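Local coordinates for protein taurine:2-oxoglutarate aminotransferase (Bifidobacterium kashiwanohense PV20-2, PDB 6JIX) that probably moves the amino group of taurine onto 2-oxoglutarate with the help of pyridoxal 5'-phosphate, as a member of the class-III aminotransferases, at residues M126-T131 / S212-L217; K135-Y140 / G170-M175; G262-W267 / D335-V340; K341-I346 / I424-L429. One frame throughout, in Å; residues are numbered along the deposited sequence.

How the interactions relate
The four contacts fall into two touching pairs. Interactions 1 and 2, with centres about 12 Å apart, meet through the large mixed sheet: strands 213-219 and 135-139 are neighbours in it, and interaction 2 is nested inside the chain loop that interaction 1 closes. Interactions 3 and 4 follow in series, centres about 13 Å apart; both use helix 336-357, and H339 of the one probably donates a hydrogen bond to I424 of the other. Centre to centre, interaction 4 lies about 40 Å from interaction 1, across the middle of the chain. One pair thus ties together three strands of the large sheet and a helix packed on it, while the other joins helices and a loop.

Interaction 1 of 4, residues M126-T131 / S212-L217; sequences MARMVT and SVAAIL
T131 and A127, one helical turn apart, present the face of helix 116-131 that packs on A214 and A215 of strand 213-219, an example of how small residues let a helix lie close to a sheet. The tight part is made of methyls: A127 CB is 3.7 Å from A215 CB and 4.3 Å from A214 CB, and the short axes approach to 7.1 Å with their directions 144° apart. A214 CB also packs beside the T131 hydroxyl. That hydroxyl takes the crowded position between its backbone N and carbonyl carbon (chi1 65°), which turns it back along the helix to donate to A127 O at 2.7 Å. The same oxygen accepts T131 N from the opposite face of its carbonyl plane, so two donors of one residue grip it, while OG1 is itself bonded by R133 N beyond the helix end. An alanine at T131 would probably leave R133 N without its mate and A127 O with one donor fewer. The packing is looser on the flank of R128, where CG stays 4.3 Å from A214 CB and the chain runs on to give its NE to P134 O. On the remote side of the helix, M129 turns from the strand and packs against L164 of the second subunit. The helix thus lies between that subunit and the sheet, with L248 of strand 248-252 touching both A127 and T131, and strand 135-139 bordering strand 213-219 on its other edge.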
loop_
_atom_site.group_PDB
_atom_site.type_symbol
_atom_site.label_atom_id
_atom_site.label_comp_id
_atom_site.label_asym_id
_atom_site.label_seq_id
_atom_site.Cartn_x
_atom_site.Cartn_y
_atom_site.Cartn_z
ATOM N N MET A 126 3.119 11.720 10.388
ATOM C CA MET A 126 4.250 12.006 11.264
ATOM C C MET A 126 4.476 13.510 11.415
ATOM O O MET A 126 4.728 13.999 12.528
ATOM C CB MET A 126 5.499 11.309 10.722
ATOM C CG MET A 126 5.361 9.788 10.582
ATOM S SD MET A 126 6.955 8.975 10.312
ATOM C CE MET A 126 6.950 8.666 8.563
ATOM N N ALA A 127 4.346 14.273 10.322
ATOM C CA ALA A 127 4.552 15.716 10.424
ATOM C C ALA A 127 3.511 16.347 11.339
ATOM O O ALA A 127 3.833 17.217 12.154
ATOM C CB ALA A 127 4.529 16.365 9.037
ATOM N N ARG A 128 2.259 15.913 11.235
ATOM C CA ARG A 128 1.236 16.438 12.134
ATOM C C ARG A 128 1.540 16.065 13.587
ATOM O O ARG A 128 1.371 16.889 14.496
ATOM C CB ARG A 128 -0.146 15.931 11.707
ATOM C CG ARG A 128 -0.850 16.806 10.688
ATOM C CD ARG A 128 -1.810 16.000 9.829
ATOM N NE ARG A 128 -2.572 16.847 8.913
ATOM C CZ ARG A 128 -3.528 16.411 8.093
ATOM N NH1 ARG A 128 -3.849 15.120 8.065
ATOM N NH2 ARG A 128 -4.177 17.271 7.313
ATOM N N MET A 129 2.015 14.832 13.823
ATOM C CA MET A 129 2.359 14.399 15.179
ATOM C C MET A 129 3.580 15.146 15.711
ATOM O O MET A 129 3.591 15.586 16.868
ATOM C CB MET A 129 2.612 12.889 15.210
ATOM C CG MET A 129 1.372 12.014 15.495
ATOM S SD MET A 129 1.730 10.228 15.477
ATOM C CE MET A 129 1.345 9.801 13.786
ATOM N N VAL A 130 4.626 15.281 14.889
ATOM C CA VAL A 130 5.856 15.917 15.356
ATOM C C VAL A 130 5.627 17.398 15.647
ATOM O O VAL A 130 6.006 17.902 16.708
ATOM C CB VAL A 130 6.977 15.723 14.331
ATOM C CG1 VAL A 130 8.066 16.740 14.589
ATOM C CG2 VAL A 130 7.496 14.278 14.367
ATOM N N THR A 131 5.035 18.126 14.699
ATOM C CA THR A 131 4.865 19.561 14.878
ATOM C C THR A 131 3.637 19.902 15.713
ATOM O O THR A 131 3.538 21.025 16.218
ATOM C CB THR A 131 4.752 20.281 13.525
ATOM O OG1 THR A 131 3.557 19.853 12.857
ATOM C CG2 THR A 131 5.959 20.003 12.635
ATOM N N SER A 212 0.321 26.991 12.050
ATOM C CA SER A 212 -0.599 25.877 11.868
ATOM C C SER A 212 -0.209 24.951 10.720
ATOM O O SER A 212 -0.957 24.006 10.430
ATOM C CB SER A 212 -2.017 26.400 11.634
ATOM O OG SER A 212 -2.149 26.899 10.314
ATOM N N VAL A 213 0.926 25.193 10.068
ATOM C CA VAL A 213 1.356 24.401 8.923
ATOM C C VAL A 213 2.407 23.420 9.403
ATOM O O VAL A 213 3.511 23.827 9.775
ATOM C CB VAL A 213 1.923 25.264 7.792
ATOM C CG1 VAL A 213 2.415 24.340 6.672
ATOM C CG2 VAL A 213 0.885 26.240 7.286
ATOM N N ALA A 214 2.058 22.125 9.393
ATOM C CA ALA A 214 2.989 21.100 9.853
ATOM C C ALA A 214 4.071 20.824 8.822
ATOM O O ALA A 214 5.235 20.609 9.181
ATOM C CB ALA A 214 2.241 19.808 10.166
ATOM N N ALA A 215 3.717 20.869 7.542
ATOM C CA ALA A 215 4.646 20.443 6.509
ATOM C C ALA A 215 4.257 21.039 5.161
ATOM O O ALA A 215 3.074 21.226 4.852
ATOM C CB ALA A 215 4.684 18.909 6.409
ATOM N N ILE A 216 5.274 21.321 4.361
ATOM C CA ILE A 216 5.109 21.548 2.942
ATOM C C ILE A 216 5.585 20.284 2.245
ATOM O O ILE A 216 6.722 19.837 2.458
ATOM C CB ILE A 216 5.904 22.772 2.475
ATOM C CG1 ILE A 216 5.271 24.054 3.010
ATOM C CG2 ILE A 216 5.988 22.807 0.948
ATOM C CD1 ILE A 216 5.990 25.289 2.527
ATOM N N LEU A 217 4.720 19.697 1.425
ATOM C CA LEU A 217 5.029 18.454 0.736
ATOM C C LEU A 217 5.134 18.717 -0.763
ATOM O O LEU A 217 4.172 19.184 -1.386
ATOM C CB LEU A 217 3.955 17.408 1.039
ATOM C CG LEU A 217 3.811 16.197 0.117
ATOM C CD1 LEU A 217 5.047 15.294 0.180
ATOM C CD2 LEU A 217 2.569 15.435 0.509
#

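Interaction 2 of 4, residues K135-Y140 / G170-M175; sequences KIFSCY and GFVHFM
I136 and G170 begin a run of five backbone hydrogen bonds that joins strand 135-139 to strand 171-174 in parallel register. I136 N donates to G170 O at 2.6 Å, V172 N returns to I136 O at 2.9 Å, and the same alternation carries on through S138 and F174 until Y140 N reaches F174 O. CA-H...O contacts, such as H173 CA to S138 O, fill in between these bonds. The two strands are the arms of a beta-alpha-beta crossover, with helices 148-153 and 159-162 in the connection, and strand 171-174 is the outermost of the large sheet within this chain. Contacts of CH-pi type come next. V172 CB stands over the face of the F137 ring, 4.0 Å from its centroid. At the far end H173 CB lies over the Y140 ring, 3.4 Å from the centroid and 16° off the normal, whereas the imidazole itself slides aside and barely overlaps that ring. M175 CE, brought round by bends at chi2 and chi3, is 3.3 Å from Y140 CD2. An alanine at Y140 would probably uncover H173 CB and open a gap beside the M175 methyl. A sulfur-aromatic contact joins C139 SG obliquely to the F174 ring, 3.4 Å from CZ; F174 chi1 of 65° sets CG between backbone N and carbonyl carbon, and the ring reaches across to C139. Of the polar side chains, S138 OG lies 3.5 Å from H173 CD2 but bonds to A153 O; K135 NZ pairs with E208. Helix 190-208 covers the face of F137, V172 and F174, and helix 116-131 that of I136 and F171.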
loop_
_atom_site.group_PDB
_atom_site.type_symbol
_atom_site.label_atom_id
_atom_site.label_comp_id
_atom_site.label_asym_id
_atom_site.label_seq_id
_atom_site.Cartn_x
_atom_site.Cartn_y
_atom_site.Cartn_z
ATOM N N LYS A 135 -2.083 21.561 9.360
ATOM C CA LYS A 135 -2.179 21.826 7.927
ATOM C C LYS A 135 -0.994 21.278 7.143
ATOM O O LYS A 135 0.149 21.326 7.605
ATOM C CB LYS A 135 -2.292 23.332 7.679
ATOM C CG LYS A 135 -3.672 23.901 7.947
ATOM C CD LYS A 135 -3.671 25.419 7.858
ATOM C CE LYS A 135 -4.750 26.023 8.763
ATOM N NZ LYS A 135 -5.220 27.344 8.268
ATOM N N ILE A 136 -1.279 20.821 5.924
ATOM C CA ILE A 136 -0.284 20.377 4.951
ATOM C C ILE A 136 -0.418 21.266 3.720
ATOM O O ILE A 136 -1.513 21.376 3.151
ATOM C CB ILE A 136 -0.479 18.905 4.544
ATOM C CG1 ILE A 136 -0.395 17.962 5.750
ATOM C CG2 ILE A 136 0.489 18.543 3.412
ATOM C CD1 ILE A 136 0.981 17.860 6.393
ATOM N N PHE A 137 0.680 21.901 3.311
ATOM C CA PHE A 137 0.742 22.605 2.033
ATOM C C PHE A 137 1.302 21.680 0.959
ATOM O O PHE A 137 2.291 20.969 1.187
ATOM C CB PHE A 137 1.630 23.855 2.138
ATOM C CG PHE A 137 0.890 25.111 2.530
ATOM C CD1 PHE A 137 0.034 25.121 3.618
ATOM C CD2 PHE A 137 1.063 26.282 1.813
ATOM C CE1 PHE A 137 -0.654 26.276 3.978
ATOM C CE2 PHE A 137 0.382 27.454 2.171
ATOM C CZ PHE A 137 -0.484 27.446 3.257
ATOM N N SER A 138 0.695 21.712 -0.227
ATOM C CA SER A 138 1.260 20.964 -1.345
ATOM C C SER A 138 0.884 21.642 -2.652
ATOM O O SER A 138 -0.028 22.478 -2.704
ATOM C CB SER A 138 0.810 19.502 -1.349
ATOM O OG SER A 138 -0.582 19.395 -1.166
ATOM N N CYS A 139 1.587 21.253 -3.716
ATOM C CA CYS A 139 1.477 21.952 -4.989
ATOM C C CYS A 139 0.283 21.454 -5.786
ATOM O O CYS A 139 -0.035 20.259 -5.776
ATOM C CB CYS A 139 2.739 21.763 -5.823
ATOM S SG CYS A 139 4.259 22.129 -4.981
ATOM N N TYR A 140 -0.359 22.383 -6.503
ATOM C CA TYR A 140 -1.416 22.015 -7.442
ATOM C C TYR A 140 -0.877 21.134 -8.568
ATOM O O TYR A 140 -1.553 20.198 -9.010
ATOM C CB TYR A 140 -2.064 23.275 -8.023
ATOM C CG TYR A 140 -3.191 23.858 -7.201
ATOM C CD1 TYR A 140 -4.321 23.112 -6.899
ATOM C CD2 TYR A 140 -3.134 25.168 -6.733
ATOM C CE1 TYR A 140 -5.366 23.661 -6.136
ATOM C CE2 TYR A 140 -4.173 25.723 -5.979
ATOM C CZ TYR A 140 -5.286 24.971 -5.686
ATOM O OH TYR A 140 -6.319 25.516 -4.936
ATOM N N GLY A 170 -7.317 20.425 6.323
ATOM C CA GLY A 170 -5.915 20.680 6.551
ATOM C C GLY A 170 -5.036 20.506 5.343
ATOM O O GLY A 170 -3.816 20.394 5.499
ATOM N N PHE A 171 -5.612 20.472 4.147
ATOM C CA PHE A 171 -4.850 20.309 2.916
ATOM C C PHE A 171 -5.002 21.577 2.079
ATOM O O PHE A 171 -6.014 21.753 1.392
ATOM C CB PHE A 171 -5.314 19.076 2.155
ATOM C CG PHE A 171 -4.864 17.798 2.771
ATOM C CD1 PHE A 171 -3.593 17.298 2.507
ATOM C CD2 PHE A 171 -5.710 17.091 3.637
ATOM C CE1 PHE A 171 -3.173 16.112 3.090
ATOM C CE2 PHE A 171 -5.299 15.903 4.231
ATOM C CZ PHE A 171 -4.036 15.407 3.959
ATOM N N VAL A 172 -3.978 22.434 2.122
ATOM C CA VAL A 172 -3.942 23.693 1.390
ATOM C C VAL A 172 -3.020 23.546 0.186
ATOM O O VAL A 172 -1.870 23.102 0.320
ATOM C CB VAL A 172 -3.464 24.846 2.288
ATOM C CG1 VAL A 172 -3.673 26.182 1.580
ATOM C CG2 VAL A 172 -4.188 24.827 3.599
ATOM N N HIS A 173 -3.503 23.957 -0.984
ATOM C CA HIS A 173 -2.759 23.823 -2.225
ATOM C C HIS A 173 -2.246 25.175 -2.687
ATOM O O HIS A 173 -2.971 26.174 -2.641
ATOM C CB HIS A 173 -3.636 23.180 -3.297
ATOM C CG HIS A 173 -4.006 21.771 -2.974
ATOM N ND1 HIS A 173 -5.216 21.428 -2.405
ATOM C CD2 HIS A 173 -3.305 20.617 -3.087
ATOM C CE1 HIS A 173 -5.253 20.122 -2.207
ATOM N NE2 HIS A 173 -4.107 19.606 -2.613
ATOM N N PHE A 174 -0.986 25.206 -3.116
ATOM C CA PHE A 174 -0.403 26.399 -3.708
ATOM C C PHE A 174 0.075 26.106 -5.118
ATOM O O PHE A 174 0.489 24.988 -5.434
ATOM C CB PHE A 174 0.763 26.978 -2.873
ATOM C CG PHE A 174 1.975 26.090 -2.768
ATOM C CD1 PHE A 174 1.936 24.904 -2.034
ATOM C CD2 PHE A 174 3.178 26.474 -3.348
ATOM C CE1 PHE A 174 3.072 24.106 -1.912
ATOM C CE2 PHE A 174 4.305 25.685 -3.247
ATOM C CZ PHE A 174 4.263 24.505 -2.521
ATOM N N MET A 175 -0.002 27.120 -5.966
ATOM C CA MET A 175 0.409 26.973 -7.354
ATOM C C MET A 175 1.929 27.060 -7.466
ATOM O O MET A 175 2.541 28.004 -6.957
ATOM C CB MET A 175 -0.248 28.047 -8.220
ATOM C CG MET A 175 0.083 27.934 -9.692
ATOM S SD MET A 175 -0.498 26.388 -10.437
ATOM C CE MET A 175 -2.105 26.275 -9.652
#

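Interaction 3 of 4, residues G262-W267 / D335-V340; sequences GKMFAW and DVCAHV
C337 SG, set beside its own backbone N and anti to the carbonyl carbon (chi1 -75°), points into the turn at K263 and M264, where it lies 3.5 Å from both K263 C and M264 N. M264 answers from the loop: bends at chi2 (77°) and chi3 (22°) curl its chain back until CE is 3.8 Å from that sulfur. V340, one turn further along the helix, has CG1 anti to its backbone N, and this methyl comes within 3.7 Å of G262 N. G262 fits against the same helical face with its carbonyl, G262 O being 3.2 Å from C337 CB. The contact is one of van der Waals packing, a loop packed on a helix through a glycine backbone, with no side chain of its own at that point. Just before that helix D335 plays two parts: it is the C-prime residue, with positive phi, of the Schellman motif that ends helix 318-333, and as N-cap its OD1 accepts A338 N at 3.2 Å. The loop of 262-267, which joins strands 248-252 and 276-279 of the large sheet, is thereby laid over the first turn of helix 336-357, while M264 also touches V101 of helix 89-102 and L332 of helix 318-333.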
loop_
_atom_site.group_PDB
_atom_site.type_symbol
_atom_site.label_atom_id
_atom_site.label_comp_id
_atom_site.label_asym_id
_atom_site.label_seq_id
_atom_site.Cartn_x
_atom_site.Cartn_y
_atom_site.Cartn_z
ATOM N N GLY A 262 20.437 11.520 -12.005
ATOM C CA GLY A 262 21.881 11.555 -11.932
ATOM C C GLY A 262 22.440 11.617 -10.524
ATOM O O GLY A 262 23.652 11.467 -10.345
ATOM N N LYS A 263 21.593 11.815 -9.526
ATOM C CA LYS A 263 21.965 11.742 -8.124
ATOM C C LYS A 263 21.110 10.662 -7.471
ATOM O O LYS A 263 20.075 10.255 -8.013
ATOM C CB LYS A 263 21.761 13.108 -7.432
ATOM C CG LYS A 263 22.860 14.148 -7.717
ATOM C CD LYS A 263 23.729 14.382 -6.472
ATOM C CE LYS A 263 24.808 15.408 -6.717
ATOM N NZ LYS A 263 24.376 16.306 -7.803
ATOM N N MET A 264 21.550 10.155 -6.320
ATOM C CA MET A 264 20.769 9.087 -5.697
ATOM C C MET A 264 19.348 9.558 -5.376
ATOM O O MET A 264 18.373 8.850 -5.649
ATOM C CB MET A 264 21.468 8.552 -4.449
ATOM C CG MET A 264 20.824 7.271 -3.907
ATOM S SD MET A 264 21.211 5.730 -4.823
ATOM C CE MET A 264 22.731 6.198 -5.658
ATOM N N PHE A 265 19.204 10.754 -4.815
ATOM C CA PHE A 265 17.894 11.353 -4.625
ATOM C C PHE A 265 17.869 12.697 -5.332
ATOM O O PHE A 265 18.856 13.435 -5.315
ATOM C CB PHE A 265 17.564 11.510 -3.141
ATOM C CG PHE A 265 17.552 10.209 -2.396
ATOM C CD1 PHE A 265 16.647 9.207 -2.739
ATOM C CD2 PHE A 265 18.460 9.966 -1.369
ATOM C CE1 PHE A 265 16.638 7.981 -2.056
ATOM C CE2 PHE A 265 18.460 8.744 -0.688
ATOM C CZ PHE A 265 17.549 7.753 -1.037
ATOM N N ALA A 266 16.747 13.002 -5.984
ATOM C CA ALA A 266 16.680 14.241 -6.751
ATOM C C ALA A 266 16.868 15.459 -5.858
ATOM O O ALA A 266 17.503 16.435 -6.274
ATOM C CB ALA A 266 15.361 14.333 -7.524
ATOM N N TRP A 267 16.379 15.419 -4.616
ATOM C CA TRP A 267 16.602 16.597 -3.790
ATOM C C TRP A 267 18.096 16.864 -3.602
ATOM O O TRP A 267 18.480 17.994 -3.283
ATOM C CB TRP A 267 15.869 16.476 -2.444
ATOM C CG TRP A 267 16.276 15.332 -1.574
ATOM C CD1 TRP A 267 15.611 14.149 -1.410
ATOM C CD2 TRP A 267 17.425 15.268 -0.708
ATOM N NE1 TRP A 267 16.283 13.345 -0.519
ATOM C CE2 TRP A 267 17.395 14.008 -0.068
ATOM C CE3 TRP A 267 18.481 16.143 -0.423
ATOM C CZ2 TRP A 267 18.383 13.605 0.837
ATOM C CZ3 TRP A 267 19.461 15.741 0.475
ATOM C CH2 TRP A 267 19.404 14.481 1.093
ATOM N N ASP A 335 28.170 2.301 -10.192
ATOM C CA ASP A 335 28.145 3.747 -10.369
ATOM C C ASP A 335 27.096 4.149 -11.405
ATOM O O ASP A 335 27.395 4.661 -12.487
ATOM C CB ASP A 335 29.527 4.299 -10.718
ATOM C CG ASP A 335 29.694 5.756 -10.254
ATOM O OD1 ASP A 335 28.653 6.472 -10.090
ATOM O OD2 ASP A 335 30.856 6.181 -10.041
ATOM N N VAL A 336 25.838 3.869 -11.055
ATOM C CA VAL A 336 24.750 4.116 -11.990
ATOM C C VAL A 336 24.493 5.610 -12.131
ATOM O O VAL A 336 24.134 6.080 -13.217
ATOM C CB VAL A 336 23.495 3.324 -11.565
ATOM C CG1 VAL A 336 22.277 3.792 -12.336
ATOM C CG2 VAL A 336 23.717 1.848 -11.830
ATOM N N CYS A 337 24.694 6.389 -11.068
ATOM C CA CYS A 337 24.523 7.837 -11.193
ATOM C C CYS A 337 25.474 8.413 -12.234
ATOM O O CYS A 337 25.065 9.193 -13.107
ATOM C CB CYS A 337 24.733 8.517 -9.843
ATOM S SG CYS A 337 23.339 8.294 -8.725
ATOM N N ALA A 338 26.758 8.041 -12.159
ATOM C CA ALA A 338 27.723 8.571 -13.118
ATOM C C ALA A 338 27.355 8.175 -14.537
ATOM O O ALA A 338 27.484 8.975 -15.472
ATOM C CB ALA A 338 29.125 8.103 -12.768
ATOM N N HIS A 339 26.884 6.943 -14.716
ATOM C CA HIS A 339 26.446 6.519 -16.040
ATOM C C HIS A 339 25.220 7.303 -16.488
ATOM O O HIS A 339 25.051 7.562 -17.685
ATOM C CB HIS A 339 26.154 5.020 -16.060
ATOM C CG HIS A 339 25.574 4.553 -17.355
ATOM N ND1 HIS A 339 26.326 4.442 -18.506
ATOM C CD2 HIS A 339 24.308 4.219 -17.697
ATOM C CE1 HIS A 339 25.548 4.047 -19.499
ATOM N NE2 HIS A 339 24.321 3.891 -19.031
ATOM N N VAL A 340 24.329 7.646 -15.549
ATOM C CA VAL A 340 23.142 8.414 -15.901
ATOM C C VAL A 340 23.544 9.807 -16.362
ATOM O O VAL A 340 23.057 10.295 -17.389
ATOM C CB VAL A 340 22.145 8.457 -14.725
ATOM C CG1 VAL A 340 20.969 9.404 -15.028
ATOM C CG2 VAL A 340 21.621 7.075 -14.430
#

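Interaction 4 of 4, residues K341-I346 / I424-L429; sequences KEMEGI and ITAEQL
M343 and I346, neighbours on one face of helix 336-357, meet the start of helix 426-447 from two directions, and L429 fits between them. The M343 chain is bent: chi1 of -63° leaves CG beside the backbone N, and chi2 of -60° folds SD over the turn that leads into the second helix. There the sulfur lies 3.5 Å from A426 N and 3.7 Å from I424 O, while CE passes on to 4.3 Å from A426 CB. I346, by contrast, is extended at chi2 (-166°), and its CD1 reaches A426 CB at 3.3 Å. L429 comes from the other helix with a single methyl, CD1, which is 3.9 Å from M343 SD and 4.0 Å from I346 CB; the I346 and L429 side chains cross obliquely. M343 SD thus lies against the backbone of I424 to A426, while I346 and L429 pack beside it. I424 O is a polar atom within this apolar setting, and it accepts a hydrogen bond from H339 NE2 one turn earlier on the first helix. The backbone turn under M343 carries a capping box, in which Q428 N donates to T425 OG1 at 3.2 Å and T425 N to Q428 OE1 at 3.0 Å. With T425 as N-cap and Q428 as its partner, this capping box begins helix 426-447, whose first turn packs against helix 336-357.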
loop_
_atom_site.group_PDB
_atom_site.type_symbol
_atom_site.label_atom_id
_atom_site.label_comp_id
_atom_site.label_asym_id
_atom_site.label_seq_id
_atom_site.Cartn_x
_atom_site.Cartn_y
_atom_site.Cartn_z
ATOM N N LYS A 341 24.447 10.469 -15.620
ATOM C CA LYS A 341 24.938 11.779 -16.059
ATOM C C LYS A 341 25.490 11.722 -17.482
ATOM O O LYS A 341 25.162 12.572 -18.320
ATOM C CB LYS A 341 26.017 12.306 -15.104
ATOM C CG LYS A 341 26.164 13.842 -15.123
ATOM C CD LYS A 341 24.988 14.514 -14.387
ATOM C CE LYS A 341 25.035 16.055 -14.459
ATOM N NZ LYS A 341 25.071 16.637 -15.839
ATOM N N GLU A 342 26.284 10.692 -17.790
ATOM C CA GLU A 342 26.845 10.589 -19.132
ATOM C C GLU A 342 25.762 10.282 -20.170
ATOM O O GLU A 342 25.842 10.754 -21.312
ATOM C CB GLU A 342 27.966 9.556 -19.140
ATOM C CG GLU A 342 28.185 8.863 -20.460
ATOM C CD GLU A 342 29.173 7.718 -20.328
ATOM O OE1 GLU A 342 29.758 7.585 -19.224
ATOM O OE2 GLU A 342 29.360 6.961 -21.315
ATOM N N MET A 343 24.754 9.473 -19.823
ATOM C CA MET A 343 23.642 9.321 -20.757
ATOM C C MET A 343 22.821 10.606 -20.855
ATOM O O MET A 343 22.188 10.853 -21.888
ATOM C CB MET A 343 22.738 8.153 -20.363
ATOM C CG MET A 343 23.411 6.806 -20.401
ATOM S SD MET A 343 24.083 6.303 -22.005
ATOM C CE MET A 343 25.786 6.875 -21.849
ATOM N N GLU A 344 22.810 11.433 -19.802
ATOM C CA GLU A 344 22.155 12.729 -19.918
ATOM C C GLU A 344 22.751 13.511 -21.073
ATOM O O GLU A 344 22.032 14.203 -21.811
ATOM C CB GLU A 344 22.275 13.529 -18.617
ATOM C CG GLU A 344 21.693 14.937 -18.735
ATOM C CD GLU A 344 21.986 15.808 -17.525
ATOM O OE1 GLU A 344 21.294 15.664 -16.497
ATOM O OE2 GLU A 344 22.910 16.642 -17.592
ATOM N N GLY A 345 24.071 13.390 -21.253
ATOM C CA GLY A 345 24.809 14.049 -22.313
ATOM C C GLY A 345 24.409 13.620 -23.705
ATOM O O GLY A 345 24.818 14.265 -24.678
ATOM N N ILE A 346 23.675 12.523 -23.829
ATOM C CA ILE A 346 23.092 12.111 -25.097
ATOM C C ILE A 346 21.650 12.569 -25.211
ATOM O O ILE A 346 21.253 13.144 -26.222
ATOM C CB ILE A 346 23.189 10.577 -25.255
ATOM C CG1 ILE A 346 24.625 10.087 -25.109
ATOM C CG2 ILE A 346 22.568 10.133 -26.562
ATOM C CD1 ILE A 346 24.790 8.677 -25.573
ATOM N N ILE A 424 20.306 1.819 -19.697
ATOM C CA ILE A 424 20.365 1.978 -21.143
ATOM C C ILE A 424 21.759 2.465 -21.565
ATOM O O ILE A 424 22.415 3.249 -20.866
ATOM C CB ILE A 424 19.261 2.932 -21.629
ATOM C CG1 ILE A 424 18.889 2.608 -23.083
ATOM C CG2 ILE A 424 19.691 4.379 -21.453
ATOM C CD1 ILE A 424 17.737 3.426 -23.612
ATOM N N THR A 425 22.212 2.002 -22.722
ATOM C CA THR A 425 23.538 2.339 -23.212
ATOM C C THR A 425 23.410 3.398 -24.288
ATOM O O THR A 425 22.324 3.623 -24.833
ATOM C CB THR A 425 24.235 1.101 -23.775
ATOM O OG1 THR A 425 23.511 0.643 -24.926
ATOM C CG2 THR A 425 24.278 0.005 -22.711
ATOM N N ALA A 426 24.536 4.053 -24.585
ATOM C CA ALA A 426 24.552 5.019 -25.680
ATOM C C ALA A 426 24.008 4.401 -26.967
ATOM O O ALA A 426 23.163 5.000 -27.645
ATOM C CB ALA A 426 25.967 5.564 -25.893
ATOM N N GLU A 427 24.463 3.187 -27.315
ATOM C CA GLU A 427 24.006 2.588 -28.567
ATOM C C GLU A 427 22.495 2.403 -28.561
ATOM O O GLU A 427 21.809 2.686 -29.549
ATOM C CB GLU A 427 24.709 1.249 -28.823
ATOM C CG GLU A 427 24.533 0.759 -30.281
ATOM C CD GLU A 427 24.126 -0.729 -30.414
ATOM O OE1 GLU A 427 23.303 -0.989 -31.320
ATOM O OE2 GLU A 427 24.632 -1.644 -29.685
ATOM N N GLN A 428 21.948 1.980 -27.437
ATOM C CA GLN A 428 20.510 1.789 -27.370
ATOM C C GLN A 428 19.774 3.112 -27.554
ATOM O O GLN A 428 18.804 3.198 -28.318
ATOM C CB GLN A 428 20.160 1.133 -26.041
ATOM C CG GLN A 428 20.328 -0.375 -26.051
ATOM C CD GLN A 428 20.255 -0.976 -24.656
ATOM O OE1 GLN A 428 20.868 -0.456 -23.711
ATOM N NE2 GLN A 428 19.500 -2.071 -24.515
ATOM N N LEU A 429 20.206 4.154 -26.847
ATOM C CA LEU A 429 19.639 5.480 -27.077
ATOM C C LEU A 429 19.682 5.823 -28.563
ATOM O O LEU A 429 18.675 6.238 -29.154
ATOM C CB LEU A 429 20.395 6.524 -26.249
ATOM C CG LEU A 429 20.076 6.517 -24.747
ATOM C CD1 LEU A 429 20.962 7.494 -24.001
ATOM C CD2 LEU A 429 18.613 6.823 -24.511
#